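Local coordinates for cysteine desulfurase (Thermococcus onnurineus, PDB 5B89), which probably catalyses the pyridoxal-phosphate-dependent removal of sulfur from L-cysteine, leaving L-alanine and passing the sulfur to a carrier as a persulfide, at residues B[38-43]-B[404-409]; B[183-188]-B[389-394]; B[215-220]-B[314-319]; B[326-329]-B[333-336]. All blocks are in the same frame, centred on the assembly; numbering follows the deposited sequence.

Contact 1. Residues B[38-43]-B[404-409]. With ALA (alanine), chain H.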
loop_
_atom_site.group_PDB
_atom_site.type_symbol
_atom_site.label_atom_id
_atom_site.label_comp_id
_atom_site.label_asym_id
_atom_site.label_seq_id
_atom_site.Cartn_x
_atom_site.Cartn_y
_atom_site.Cartn_z
ATOM N N ILE B 38 -22.563 -2.261 18.313
ATOM C CA ILE B 38 -21.627 -2.238 19.410
ATOM C C ILE B 38 -20.400 -2.882 18.752
ATOM O O ILE B 38 -20.375 -4.026 18.526
ATOM C CB ILE B 38 -22.112 -3.062 20.595
ATOM C CG1 ILE B 38 -23.290 -2.344 21.234
ATOM C CG2 ILE B 38 -21.011 -3.205 21.622
ATOM C CD1 ILE B 38 -23.905 -3.100 22.394
ATOM N N TYR B 39 -19.428 -2.061 18.419
ATOM C CA TYR B 39 -18.242 -2.509 17.701
ATOM C C TYR B 39 -17.089 -2.877 18.663
ATOM O O TYR B 39 -16.418 -2.044 19.163
ATOM C CB TYR B 39 -17.777 -1.435 16.691
ATOM C CG TYR B 39 -16.688 -1.897 15.746
ATOM C CD1 TYR B 39 -16.972 -2.620 14.632
ATOM C CD2 TYR B 39 -15.389 -1.618 16.021
ATOM C CE1 TYR B 39 -15.977 -3.044 13.798
ATOM C CE2 TYR B 39 -14.401 -2.037 15.195
ATOM C CZ TYR B 39 -14.703 -2.739 14.089
ATOM O OH TYR B 39 -13.713 -3.158 13.275
ATOM N N PHE B 40 -16.924 -4.177 18.820
ATOM C CA PHE B 40 -15.902 -4.768 19.670
ATOM C C PHE B 40 -14.879 -5.572 18.844
ATOM O O PHE B 40 -14.438 -6.577 19.244
ATOM C CB PHE B 40 -16.540 -5.684 20.743
ATOM C CG PHE B 40 -17.228 -4.953 21.903
ATOM C CD1 PHE B 40 -17.185 -3.610 22.054
ATOM C CD2 PHE B 40 -17.902 -5.673 22.848
ATOM C CE1 PHE B 40 -17.795 -2.978 23.113
ATOM C CE2 PHE B 40 -18.508 -5.067 23.919
ATOM C CZ PHE B 40 -18.471 -3.719 24.050
ATOM N N ASP B 41 -14.546 -5.059 17.675
ATOM C CA ASP B 41 -13.559 -5.736 16.816
ATOM C C ASP B 41 -12.439 -4.786 16.419
ATOM O O ASP B 41 -11.963 -4.822 15.341
ATOM C CB ASP B 41 -14.184 -6.360 15.581
ATOM C CG ASP B 41 -13.285 -7.421 14.922
ATOM O OD1 ASP B 41 -12.389 -7.919 15.573
ATOM O OD2 ASP B 41 -13.526 -7.677 13.769
ATOM N N ASN B 42 -12.054 -3.957 17.380
ATOM C CA ASN B 42 -11.033 -2.918 17.173
ATOM C C ASN B 42 -9.623 -3.492 16.903
ATOM O O ASN B 42 -8.851 -2.789 16.244
ATOM C CB ASN B 42 -11.033 -1.947 18.368
ATOM C CG ASN B 42 -12.300 -1.135 18.369
ATOM O OD1 ASN B 42 -12.479 -0.229 17.527
ATOM N ND2 ASN B 42 -13.208 -1.505 19.170
ATOM N N THR B 43 -9.327 -4.676 17.371
ATOM C CA THR B 43 -8.019 -5.333 17.106
ATOM C C THR B 43 -7.903 -5.566 15.620
ATOM O O THR B 43 -6.754 -5.451 15.063
ATOM C CB THR B 43 -7.873 -6.579 17.942
ATOM O OG1 THR B 43 -7.776 -6.107 19.295
ATOM C CG2 THR B 43 -6.627 -7.302 17.631
ATOM N N GLU B 404 -22.091 -3.603 29.355
ATOM C CA GLU B 404 -23.231 -4.155 30.088
ATOM C C GLU B 404 -24.238 -4.842 29.140
ATOM O O GLU B 404 -24.760 -5.845 29.444
ATOM C CB GLU B 404 -23.886 -3.109 30.962
ATOM C CG GLU B 404 -23.021 -2.477 32.042
ATOM C CD GLU B 404 -22.674 -3.385 33.182
ATOM O OE1 GLU B 404 -23.153 -4.466 33.248
ATOM O OE2 GLU B 404 -21.890 -2.939 33.984
ATOM N N THR B 405 -24.460 -4.261 27.964
ATOM C CA THR B 405 -25.318 -4.887 26.993
ATOM C C THR B 405 -24.736 -6.247 26.581
ATOM O O THR B 405 -25.390 -7.191 26.540
ATOM C CB THR B 405 -25.523 -3.973 25.787
ATOM O OG1 THR B 405 -26.104 -2.788 26.239
ATOM C CG2 THR B 405 -26.385 -4.608 24.702
ATOM N N PHE B 406 -23.435 -6.272 26.300
ATOM C CA PHE B 406 -22.721 -7.450 25.934
ATOM C C PHE B 406 -22.841 -8.502 27.035
ATOM O O PHE B 406 -23.097 -9.601 26.751
ATOM C CB PHE B 406 -21.221 -7.098 25.655
ATOM C CG PHE B 406 -20.282 -8.246 25.707
ATOM C CD1 PHE B 406 -20.077 -9.004 24.627
ATOM C CD2 PHE B 406 -19.568 -8.528 26.836
ATOM C CE1 PHE B 406 -19.217 -10.066 24.654
ATOM C CE2 PHE B 406 -18.705 -9.589 26.870
ATOM C CZ PHE B 406 -18.539 -10.362 25.775
ATOM N N LEU B 407 -22.617 -8.098 28.274
ATOM C CA LEU B 407 -22.685 -9.060 29.399
ATOM C C LEU B 407 -24.121 -9.659 29.570
ATOM O O LEU B 407 -24.258 -10.820 29.843
ATOM C CB LEU B 407 -22.217 -8.425 30.674
ATOM C CG LEU B 407 -20.660 -8.156 30.773
ATOM C CD1 LEU B 407 -20.375 -7.439 32.027
ATOM C CD2 LEU B 407 -19.896 -9.454 30.692
ATOM N N GLY B 408 -25.082 -8.831 29.280
ATOM C CA GLY B 408 -26.473 -9.295 29.271
ATOM C C GLY B 408 -26.774 -10.283 28.203
ATOM O O GLY B 408 -27.422 -11.319 28.423
ATOM N N VAL B 409 -26.195 -10.074 26.982
ATOM C CA VAL B 409 -26.327 -11.049 25.973
ATOM C C VAL B 409 -25.564 -12.361 26.214
ATOM O O VAL B 409 -26.056 -13.433 25.998
ATOM C CB VAL B 409 -25.941 -10.474 24.536
ATOM C CG1 VAL B 409 -25.951 -11.524 23.442
ATOM C CG2 VAL B 409 -26.750 -9.283 24.239
HETATM N N ALA H . -4.028 -8.036 13.721
HETATM C CA ALA H . -5.531 -8.115 13.374
HETATM C C ALA H . -6.344 -9.315 13.917
HETATM O O ALA H . -5.838 -9.914 14.896
HETATM C CB ALA H . -5.894 -8.014 11.879
HETATM O OXT ALA H . -7.521 -9.672 13.539
#

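Contact 2. Residues B[183-188]-B[389-394]. With ALA (alanine), chain H; PLP (pyridoxal-5'-phosphate), chain G.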
loop_
_atom_site.group_PDB
_atom_site.type_symbol
_atom_site.label_atom_id
_atom_site.label_comp_id
_atom_site.label_asym_id
_atom_site.label_seq_id
_atom_site.Cartn_x
_atom_site.Cartn_y
_atom_site.Cartn_z
ATOM N N VAL B 183 2.092 -5.699 22.006
ATOM C CA VAL B 183 0.829 -6.285 22.509
ATOM C C VAL B 183 0.410 -7.403 21.631
ATOM O O VAL B 183 0.399 -7.323 20.439
ATOM C CB VAL B 183 -0.268 -5.178 22.461
ATOM C CG1 VAL B 183 -1.680 -5.732 22.889
ATOM C CG2 VAL B 183 0.103 -3.993 23.330
ATOM N N SER B 184 -0.018 -8.537 22.244
ATOM C CA SER B 184 -0.591 -9.645 21.579
ATOM C C SER B 184 -2.038 -9.395 21.097
ATOM O O SER B 184 -2.844 -9.042 21.939
ATOM C CB SER B 184 -0.627 -10.833 22.514
ATOM O OG SER B 184 -1.374 -11.897 21.903
ATOM N N ASN B 185 -2.308 -9.618 19.819
ATOM C CA ASN B 185 -3.643 -9.438 19.269
ATOM C C ASN B 185 -4.597 -10.539 19.689
ATOM O O ASN B 185 -5.754 -10.429 19.414
ATOM C CB ASN B 185 -3.544 -9.380 17.746
ATOM C CG ASN B 185 -3.088 -10.695 17.138
ATOM O OD1 ASN B 185 -2.023 -11.247 17.535
ATOM N ND2 ASN B 185 -3.847 -11.198 16.194
ATOM N N ALA B 186 -4.117 -11.660 20.202
ATOM C CA ALA B 186 -4.980 -12.757 20.610
ATOM C C ALA B 186 -5.181 -12.781 22.078
ATOM O O ALA B 186 -6.316 -13.077 22.531
ATOM C CB ALA B 186 -4.370 -14.091 20.176
ATOM N N LEU B 187 -4.124 -12.609 22.870
ATOM C CA LEU B 187 -4.185 -12.584 24.286
ATOM C C LEU B 187 -4.322 -11.269 25.001
ATOM O O LEU B 187 -4.815 -11.192 26.126
ATOM C CB LEU B 187 -2.908 -13.226 24.923
ATOM C CG LEU B 187 -2.674 -14.643 24.474
ATOM C CD1 LEU B 187 -1.285 -15.133 24.889
ATOM C CD2 LEU B 187 -3.712 -15.544 25.173
ATOM N N GLY B 188 -3.950 -10.156 24.350
ATOM C CA GLY B 188 -3.938 -8.868 24.993
ATOM C C GLY B 188 -2.835 -8.572 25.988
ATOM O O GLY B 188 -2.780 -7.522 26.573
ATOM N N THR B 389 -10.609 -18.598 19.694
ATOM C CA THR B 389 -11.318 -17.885 20.720
ATOM C C THR B 389 -12.296 -16.892 20.129
ATOM O O THR B 389 -12.288 -16.644 18.965
ATOM C CB THR B 389 -10.358 -17.024 21.614
ATOM O OG1 THR B 389 -9.824 -15.951 20.858
ATOM C CG2 THR B 389 -9.213 -17.806 22.168
ATOM N N VAL B 390 -13.129 -16.362 20.996
ATOM C CA VAL B 390 -14.000 -15.261 20.693
ATOM C C VAL B 390 -13.208 -14.073 21.225
ATOM O O VAL B 390 -12.598 -14.175 22.237
ATOM C CB VAL B 390 -15.372 -15.324 21.391
ATOM C CG1 VAL B 390 -16.261 -14.269 20.766
ATOM C CG2 VAL B 390 -15.989 -16.683 21.174
ATOM N N ARG B 391 -13.212 -12.969 20.501
ATOM C CA ARG B 391 -12.391 -11.807 20.912
ATOM C C ARG B 391 -13.169 -10.526 20.816
ATOM O O ARG B 391 -13.598 -10.127 19.735
ATOM C CB ARG B 391 -11.096 -11.680 20.055
ATOM C CG ARG B 391 -10.100 -10.623 20.487
ATOM C CD ARG B 391 -9.012 -10.540 19.424
ATOM N NE ARG B 391 -9.495 -9.934 18.188
ATOM C CZ ARG B 391 -8.867 -9.902 17.058
ATOM N NH1 ARG B 391 -7.667 -10.444 16.971
ATOM N NH2 ARG B 391 -9.367 -9.350 15.947
ATOM N N ALA B 392 -13.301 -9.885 21.957
ATOM C CA ALA B 392 -13.902 -8.570 22.054
ATOM C C ALA B 392 -12.734 -7.607 22.286
ATOM O O ALA B 392 -11.941 -7.835 23.109
ATOM C CB ALA B 392 -14.887 -8.484 23.185
ATOM N N SER B 393 -12.642 -6.551 21.519
ATOM C CA SER B 393 -11.553 -5.616 21.616
ATOM C C SER B 393 -12.099 -4.215 21.463
ATOM O O SER B 393 -13.021 -3.967 20.739
ATOM C CB SER B 393 -10.486 -5.911 20.584
ATOM O OG SER B 393 -11.042 -5.947 19.351
ATOM N N PHE B 394 -11.472 -3.323 22.187
ATOM C CA PHE B 394 -11.939 -1.983 22.370
ATOM C C PHE B 394 -11.107 -0.804 21.911
ATOM O O PHE B 394 -9.962 -0.933 21.652
ATOM C CB PHE B 394 -12.110 -1.789 23.892
ATOM C CG PHE B 394 -12.881 -2.883 24.599
ATOM C CD1 PHE B 394 -14.194 -3.133 24.322
ATOM C CD2 PHE B 394 -12.275 -3.610 25.613
ATOM C CE1 PHE B 394 -14.878 -4.123 24.997
ATOM C CE2 PHE B 394 -12.948 -4.596 26.276
ATOM C CZ PHE B 394 -14.253 -4.849 25.971
HETATM N N ALA H . -4.028 -8.036 13.721
HETATM C CA ALA H . -5.531 -8.115 13.374
HETATM C C ALA H . -6.344 -9.315 13.917
HETATM O O ALA H . -5.838 -9.914 14.896
HETATM C CB ALA H . -5.894 -8.014 11.879
HETATM O OXT ALA H . -7.521 -9.672 13.539
HETATM N N1 PLP G . 0.870 -7.731 14.327
HETATM C C2 PLP G . -0.073 -7.580 15.297
HETATM C C2A PLP G . 0.283 -7.720 16.761
HETATM C C3 PLP G . -1.388 -7.332 14.864
HETATM O O3 PLP G . -2.365 -7.168 15.790
HETATM C C4 PLP G . -1.668 -7.169 13.484
HETATM C C4A PLP G . -3.175 -6.953 13.062
HETATM C C5 PLP G . -0.594 -7.266 12.562
HETATM C C6 PLP G . 0.682 -7.570 12.985
HETATM C C5A PLP G . -0.903 -7.138 11.073
HETATM O O4P PLP G . -1.327 -5.769 10.795
HETATM P P PLP G . -1.746 -5.568 9.317
HETATM O O1P PLP G . -2.209 -4.191 9.287
HETATM O O2P PLP G . -2.877 -6.570 9.073
HETATM O O3P PLP G . -0.603 -5.875 8.468
#

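Contact 3. Residues B[215-220]-B[314-319]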
loop_
_atom_site.group_PDB
_atom_site.type_symbol
_atom_site.label_atom_id
_atom_site.label_comp_id
_atom_site.label_asym_id
_atom_site.label_seq_id
_atom_site.Cartn_x
_atom_site.Cartn_y
_atom_site.Cartn_z
ATOM N N ALA B 215 0.021 0.965 18.873
ATOM C CA ALA B 215 -0.067 2.305 18.383
ATOM C C ALA B 215 -1.511 2.844 18.459
ATOM O O ALA B 215 -2.469 2.141 17.999
ATOM C CB ALA B 215 0.411 2.339 16.961
ATOM N N GLY B 216 -1.650 4.043 19.009
ATOM C CA GLY B 216 -2.995 4.614 19.198
ATOM C C GLY B 216 -3.754 4.178 20.403
ATOM O O GLY B 216 -4.852 4.749 20.702
ATOM N N HIS B 217 -3.286 3.160 21.111
ATOM C CA HIS B 217 -3.951 2.654 22.315
ATOM C C HIS B 217 -3.134 2.947 23.557
ATOM O O HIS B 217 -3.706 2.865 24.679
ATOM C CB HIS B 217 -4.146 1.149 22.229
ATOM C CG HIS B 217 -5.119 0.719 21.179
ATOM N ND1 HIS B 217 -6.500 0.853 21.331
ATOM C CD2 HIS B 217 -4.939 0.086 20.032
ATOM C CE1 HIS B 217 -7.080 0.369 20.272
ATOM N NE2 HIS B 217 -6.165 -0.089 19.461
ATOM N N MET B 218 -1.848 3.207 23.414
ATOM C CA MET B 218 -0.939 3.514 24.566
ATOM C C MET B 218 0.280 4.186 23.965
ATOM O O MET B 218 0.474 4.205 22.739
ATOM C CB MET B 218 -0.597 2.180 25.266
ATOM C CG MET B 218 0.081 1.204 24.343
ATOM S SD MET B 218 0.278 -0.466 25.104
ATOM C CE MET B 218 -1.474 -0.924 24.991
ATOM N N GLU B 219 1.207 4.612 24.814
ATOM C CA GLU B 219 2.379 5.276 24.344
ATOM C C GLU B 219 3.285 4.351 23.589
ATOM O O GLU B 219 3.592 3.227 24.060
ATOM C CB GLU B 219 3.167 5.844 25.533
ATOM C CG GLU B 219 4.421 6.564 25.072
ATOM C CD GLU B 219 5.195 7.256 26.232
ATOM O OE1 GLU B 219 4.942 6.967 27.413
ATOM O OE2 GLU B 219 6.073 8.077 25.924
ATOM N N VAL B 220 3.690 4.808 22.391
ATOM C CA VAL B 220 4.642 4.115 21.591
ATOM C C VAL B 220 5.772 5.055 21.259
ATOM O O VAL B 220 5.520 6.015 20.536
ATOM C CB VAL B 220 4.042 3.486 20.296
ATOM C CG1 VAL B 220 5.157 2.927 19.410
ATOM C CG2 VAL B 220 3.083 2.404 20.708
ATOM N N ARG B 314 -6.926 4.691 29.852
ATOM C CA ARG B 314 -7.833 4.652 31.035
ATOM C C ARG B 314 -9.221 4.140 30.698
ATOM O O ARG B 314 -9.781 3.270 31.410
ATOM C CB ARG B 314 -7.885 5.995 31.698
ATOM C CG ARG B 314 -6.525 6.176 32.391
ATOM C CD ARG B 314 -6.436 7.355 33.375
ATOM N NE ARG B 314 -6.483 8.697 32.752
ATOM C CZ ARG B 314 -5.449 9.310 32.187
ATOM N NH1 ARG B 314 -4.208 8.760 32.191
ATOM N NH2 ARG B 314 -5.654 10.525 31.662
ATOM N N GLN B 315 -9.792 4.612 29.570
ATOM C CA GLN B 315 -11.060 4.146 29.193
ATOM C C GLN B 315 -11.065 2.685 28.902
ATOM O O GLN B 315 -11.908 1.913 29.240
ATOM C CB GLN B 315 -11.611 4.980 28.001
ATOM C CG GLN B 315 -12.926 4.504 27.441
ATOM C CD GLN B 315 -14.164 4.733 28.328
ATOM O OE1 GLN B 315 -14.008 5.244 29.466
ATOM N NE2 GLN B 315 -15.274 4.294 27.894
ATOM N N GLU B 316 -10.051 2.238 28.115
ATOM C CA GLU B 316 -9.922 0.838 27.782
ATOM C C GLU B 316 -9.787 -0.064 29.014
ATOM O O GLU B 316 -10.392 -1.139 28.998
ATOM C CB GLU B 316 -8.774 0.629 26.740
ATOM C CG GLU B 316 -9.154 1.204 25.340
ATOM C CD GLU B 316 -8.128 0.903 24.298
ATOM O OE1 GLU B 316 -8.044 1.596 23.305
ATOM O OE2 GLU B 316 -7.446 -0.090 24.401
ATOM N N HIS B 317 -9.036 0.388 29.995
ATOM C CA HIS B 317 -8.877 -0.397 31.178
ATOM C C HIS B 317 -10.232 -0.592 31.884
ATOM O O HIS B 317 -10.498 -1.617 32.326
ATOM C CB HIS B 317 -7.907 0.303 32.100
ATOM C CG HIS B 317 -7.859 -0.324 33.435
ATOM N ND1 HIS B 317 -8.408 0.248 34.552
ATOM C CD2 HIS B 317 -7.447 -1.543 33.793
ATOM C CE1 HIS B 317 -8.286 -0.588 35.558
ATOM N NE2 HIS B 317 -7.709 -1.677 35.127
ATOM N N LYS B 318 -11.033 0.449 31.941
ATOM C CA LYS B 318 -12.347 0.337 32.571
ATOM C C LYS B 318 -13.176 -0.694 31.858
ATOM O O LYS B 318 -13.867 -1.448 32.457
ATOM C CB LYS B 318 -13.108 1.670 32.588
ATOM C CG LYS B 318 -12.546 2.777 33.442
ATOM C CD LYS B 318 -13.379 4.034 33.343
ATOM C CE LYS B 318 -12.671 5.226 33.921
ATOM N NZ LYS B 318 -13.362 6.534 33.741
ATOM N N LEU B 319 -13.108 -0.684 30.535
ATOM C CA LEU B 319 -13.857 -1.665 29.796
ATOM C C LEU B 319 -13.435 -3.094 29.976
ATOM O O LEU B 319 -14.178 -3.996 30.194
ATOM C CB LEU B 319 -13.864 -1.270 28.257
ATOM C CG LEU B 319 -14.298 0.106 27.917
ATOM C CD1 LEU B 319 -13.975 0.403 26.430
ATOM C CD2 LEU B 319 -15.823 0.237 28.146
HETATM O O HOH W 1 -4.879 0.773 26.025
#

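Contact 4. Residues B[326-329]-B[333-336]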
loop_
_atom_site.group_PDB
_atom_site.type_symbol
_atom_site.label_atom_id
_atom_site.label_comp_id
_atom_site.label_asym_id
_atom_site.label_seq_id
_atom_site.Cartn_x
_atom_site.Cartn_y
_atom_site.Cartn_z
ATOM N N GLY B 326 -17.259 -9.444 34.653
ATOM C CA GLY B 326 -18.562 -10.001 34.258
ATOM C C GLY B 326 -18.484 -11.413 33.697
ATOM O O GLY B 326 -19.369 -12.280 33.911
ATOM N N LEU B 327 -17.432 -11.755 32.981
ATOM C CA LEU B 327 -17.239 -13.054 32.496
ATOM C C LEU B 327 -16.967 -14.030 33.629
ATOM O O LEU B 327 -17.406 -15.212 33.555
ATOM C CB LEU B 327 -16.115 -13.079 31.390
ATOM C CG LEU B 327 -16.495 -12.340 30.090
ATOM C CD1 LEU B 327 -15.290 -12.483 29.138
ATOM C CD2 LEU B 327 -17.718 -12.890 29.438
ATOM N N ASP B 328 -16.225 -13.572 34.604
ATOM C CA ASP B 328 -15.969 -14.420 35.774
ATOM C C ASP B 328 -17.310 -14.727 36.445
ATOM O O ASP B 328 -17.496 -15.886 36.887
ATOM C CB ASP B 328 -15.060 -13.756 36.754
ATOM C CG ASP B 328 -13.611 -13.740 36.322
ATOM O OD1 ASP B 328 -13.208 -14.587 35.534
ATOM O OD2 ASP B 328 -12.879 -13.026 37.004
ATOM N N GLU B 329 -18.188 -13.742 36.522
ATOM C CA GLU B 329 -19.519 -13.974 37.183
ATOM C C GLU B 329 -20.277 -15.014 36.393
ATOM O O GLU B 329 -21.069 -15.802 36.995
ATOM C CB GLU B 329 -20.296 -12.690 37.294
ATOM C CG GLU B 329 -19.851 -11.656 38.281
ATOM C CD GLU B 329 -20.513 -10.274 38.097
ATOM O OE1 GLU B 329 -20.434 -9.479 39.056
ATOM O OE2 GLU B 329 -21.057 -9.914 37.012
ATOM N N PRO B 333 -14.667 -18.729 30.653
ATOM C CA PRO B 333 -13.210 -18.540 30.708
ATOM C C PRO B 333 -12.622 -17.482 29.756
ATOM O O PRO B 333 -13.033 -17.423 28.650
ATOM C CB PRO B 333 -12.671 -19.909 30.350
ATOM C CG PRO B 333 -13.637 -20.442 29.422
ATOM C CD PRO B 333 -14.931 -20.119 30.076
ATOM N N TRP B 334 -11.682 -16.695 30.245
ATOM C CA TRP B 334 -11.028 -15.692 29.436
ATOM C C TRP B 334 -9.524 -15.851 29.550
ATOM O O TRP B 334 -9.027 -16.373 30.514
ATOM C CB TRP B 334 -11.526 -14.273 29.737
ATOM C CG TRP B 334 -11.413 -13.813 31.118
ATOM C CD1 TRP B 334 -12.332 -13.969 32.098
ATOM C CD2 TRP B 334 -10.330 -13.125 31.714
ATOM N NE1 TRP B 334 -11.908 -13.428 33.229
ATOM C CE2 TRP B 334 -10.663 -12.907 33.036
ATOM C CE3 TRP B 334 -9.116 -12.651 31.254
ATOM C CZ2 TRP B 334 -9.855 -12.238 33.879
ATOM C CZ3 TRP B 334 -8.315 -12.010 32.108
ATOM C CH2 TRP B 334 -8.672 -11.804 33.397
ATOM N N TYR B 335 -8.839 -15.375 28.524
ATOM C CA TYR B 335 -7.429 -15.556 28.361
ATOM C C TYR B 335 -6.608 -14.305 28.554
ATOM O O TYR B 335 -7.104 -13.238 28.613
ATOM C CB TYR B 335 -7.155 -16.214 27.006
ATOM C CG TYR B 335 -8.013 -17.439 26.729
ATOM C CD1 TYR B 335 -7.668 -18.657 27.210
ATOM C CD2 TYR B 335 -9.158 -17.354 25.981
ATOM C CE1 TYR B 335 -8.460 -19.769 26.980
ATOM C CE2 TYR B 335 -9.956 -18.445 25.769
ATOM C CZ TYR B 335 -9.593 -19.653 26.261
ATOM O OH TYR B 335 -10.352 -20.745 26.045
ATOM N N GLY B 336 -5.327 -14.521 28.698
ATOM C CA GLY B 336 -4.437 -13.417 28.936
ATOM C C GLY B 336 -4.198 -13.108 30.389
ATOM O O GLY B 336 -4.648 -13.738 31.268
#

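Contact 1. Residues B[38-43]-B[404-409]
Phe40 and Phe406 meet in an offset edge-to-face (T-shaped) pair where helix 400-415 packs against strand 38-39, an outermost strand of the mixed sheet that also holds 368-373 and 389-393 in this class-V aminotransferase fold. The ring centroids are 5.9 Å apart and the planes stand at 66°, with the rim of Phe40 turned to the face of Phe406. The nearest approach is Phe40 CE2 to Phe406 CB, 3.8 Å, with CB close to the plane of the Phe40 ring. A chi1 of 161° sets the Phe406 ring beside its own carbonyl carbon and opposite the amide N, directed at the strand. Two more apolar groups surround the Phe40 ring: Ile38 CG2 sits 3.5 Å above one face, toward the rim, and Phe394 meets it edge-to-face. Phenylalanine suits both places because flat, wholly apolar rings fill the space between sheet and helix and need no polar partner. Nearer the surface, Thr405 gives the pair of segments a second apolar touch through its methyl, while its hydroxyl OG1 is hydrogen-bonded to Glu401 O within the helix. That methyl, Thr405 CG2, lies 3.7 Å from Ile38 CD1.

Contact 2. Residues B[183-188]-B[389-394]
The guanidinium of Arg391 has the bound alanine, the product of the desulfurase reaction, at its edge, with the carboxylate oxygen O of ALA in its plane, while the carbonyl oxygen of Asn185 approaches obliquely. Both nitrogen tips serve the alanine: NH1 donates to ALA O at 2.8 Å and NH2 to ALA OXT at 3.1 Å, the two-pronged grip for which an arginine is well suited. NH1 also donates to Asn185 O, 3.1 Å away, a more bent bond (140°) in which the donor stands above the carbonyl plane. The Arg391 chain leaves strand 389-393 extended and then bends at chi3 (71°), which carries the guanidinium to the ligand. Asn185 supplies a third donor: its ND2 gives a hydrogen bond to ALA O of 2.7 Å, so that one oxygen is held by two N-H groups. The same residue faces the cofactor, its CB lying 3.2 Å from PLP O3. An asparagine fits here because its amide can donate to the ligand, and ND2 is hydrogen-bonded to His375 O as well. The loop carrying it is shaped by Ser184, whose OG accepts from the backbone N of Leu187 at 3.0 Å and from Ala186 N, an ST motif that includes an ST turn. Asp41 is a long, weak ionic partner of Arg391 NH2. Taken together, the positive guanidinium and the neutral amide would probably stabilise the negative carboxylate of the bound amino acid and fix its orientation, while the bond to Asn185 O ties the carboxylate-binding arginine to the loop beside the cofactor.

Contact 3. Residues B[215-220]-B[314-319]
His217 and Glu316 reach each other with the same first torsion: in each, CG stands anti to the carbonyl carbon (chi1 -67° and -70°). Beyond CG the glutamate runs on extended from helix 309-329, which gives its carboxylate the length to meet the ring of a histidine held in the loop between strands 206-210 and 229-233. His217 ND1 donates to Glu316 OE1 over 2.6 Å, and the bond is nearly straight. OE1 lies at the edge of the imidazole, in the ring plane, and accepts through its syn lone pair, on the side of the other carboxylate oxygen. The two flat groups are nevertheless strongly turned, their planes 72° apart. A bridging water fastens the second oxygen: it donates to His217 O at 2.8 Å and to Glu316 OE2 at 3.2 Å, so the loop backbone and the carboxylate are joined by a second route. Both side chains are buried, and His395 lies beside them, its ring meeting that of His217. The preceding Gly216 has backbone angles that call for glycine and allow the chain to turn into the histidine. A leucine in place of His217 would probably leave the buried Glu316 OE1 without its N-H donor and the carboxylate freer to turn. The bond itself is a histidine-carboxylate hydrogen bond joining the helix to a loop that follows the cofactor-binding Gln213, the side chain of His217 being about 9 Å from the pyridoxal phosphate. The adjacent carboxylate would probably favour a protonated imidazole, and a positive ring would in turn favour the charged carboxylate.

Contact 4. Residues B[326-329]-B[333-336]
Trp334 folds its indole back against the last turn of helix 309-329, where it meets Leu327 and Asp328. From CB the chain places CG between the backbone N and the carbonyl carbon (chi1 57°), which swings the five-membered ring toward the helix. CD1 is the first ring atom to touch it, 4.0 Å from Leu327 CB, an apolar contact that comes in obliquely. Next along the rim, NE1 donates to Asp328 OD1 at 2.9 Å. The bond is bent, 143°, and the oxygen is met from above the carboxylate plane, while OD1 itself is tilted from the indole plane by 21°. Further on, CE2 is 3.9 Å from the same OD1. Tryptophan suits this place because it joins a large apolar surface, which also packs on Phe349, to a single N-H that can reach the acid. A phenylalanine here has no N-H to offer, and the Asp328 carboxylate, without that partner, would probably be freer to turn away from the ring. Arg338 adds a cation-pi contact with the indole and a hydrogen bond to Trp334 O. The whole is a helix-to-strand connection, in which the chain leaving helix 309-329 folds back on its last turn before running into strand 346-349.

How the contacts relate
Contact 2 lies in the active site, where it meets the alanine and the pyridoxal phosphate, and touches each of the other three. Contact 1 adjoins it, centres about 13 Å apart: Phe40 O and Thr43 N probably hydrogen-bond to the backbone N and OG of Ser393, and Thr43 also touches the alanine. Contact 3 packs on contact 2 just past the C-terminal end of strand 389-393, where Phe394 CB meets Leu319 CD1 at 3.8 Å. Contact 4 touches the N-terminal end, Thr389 CG2 to Tyr335 CE2 being 3.7 Å, and also packs on contact 1, Leu407 CD2 being 3.8 Å from Gly326 CA. Contacts 3 and 4 share helix 309-329 without touching, centres about 20 Å apart.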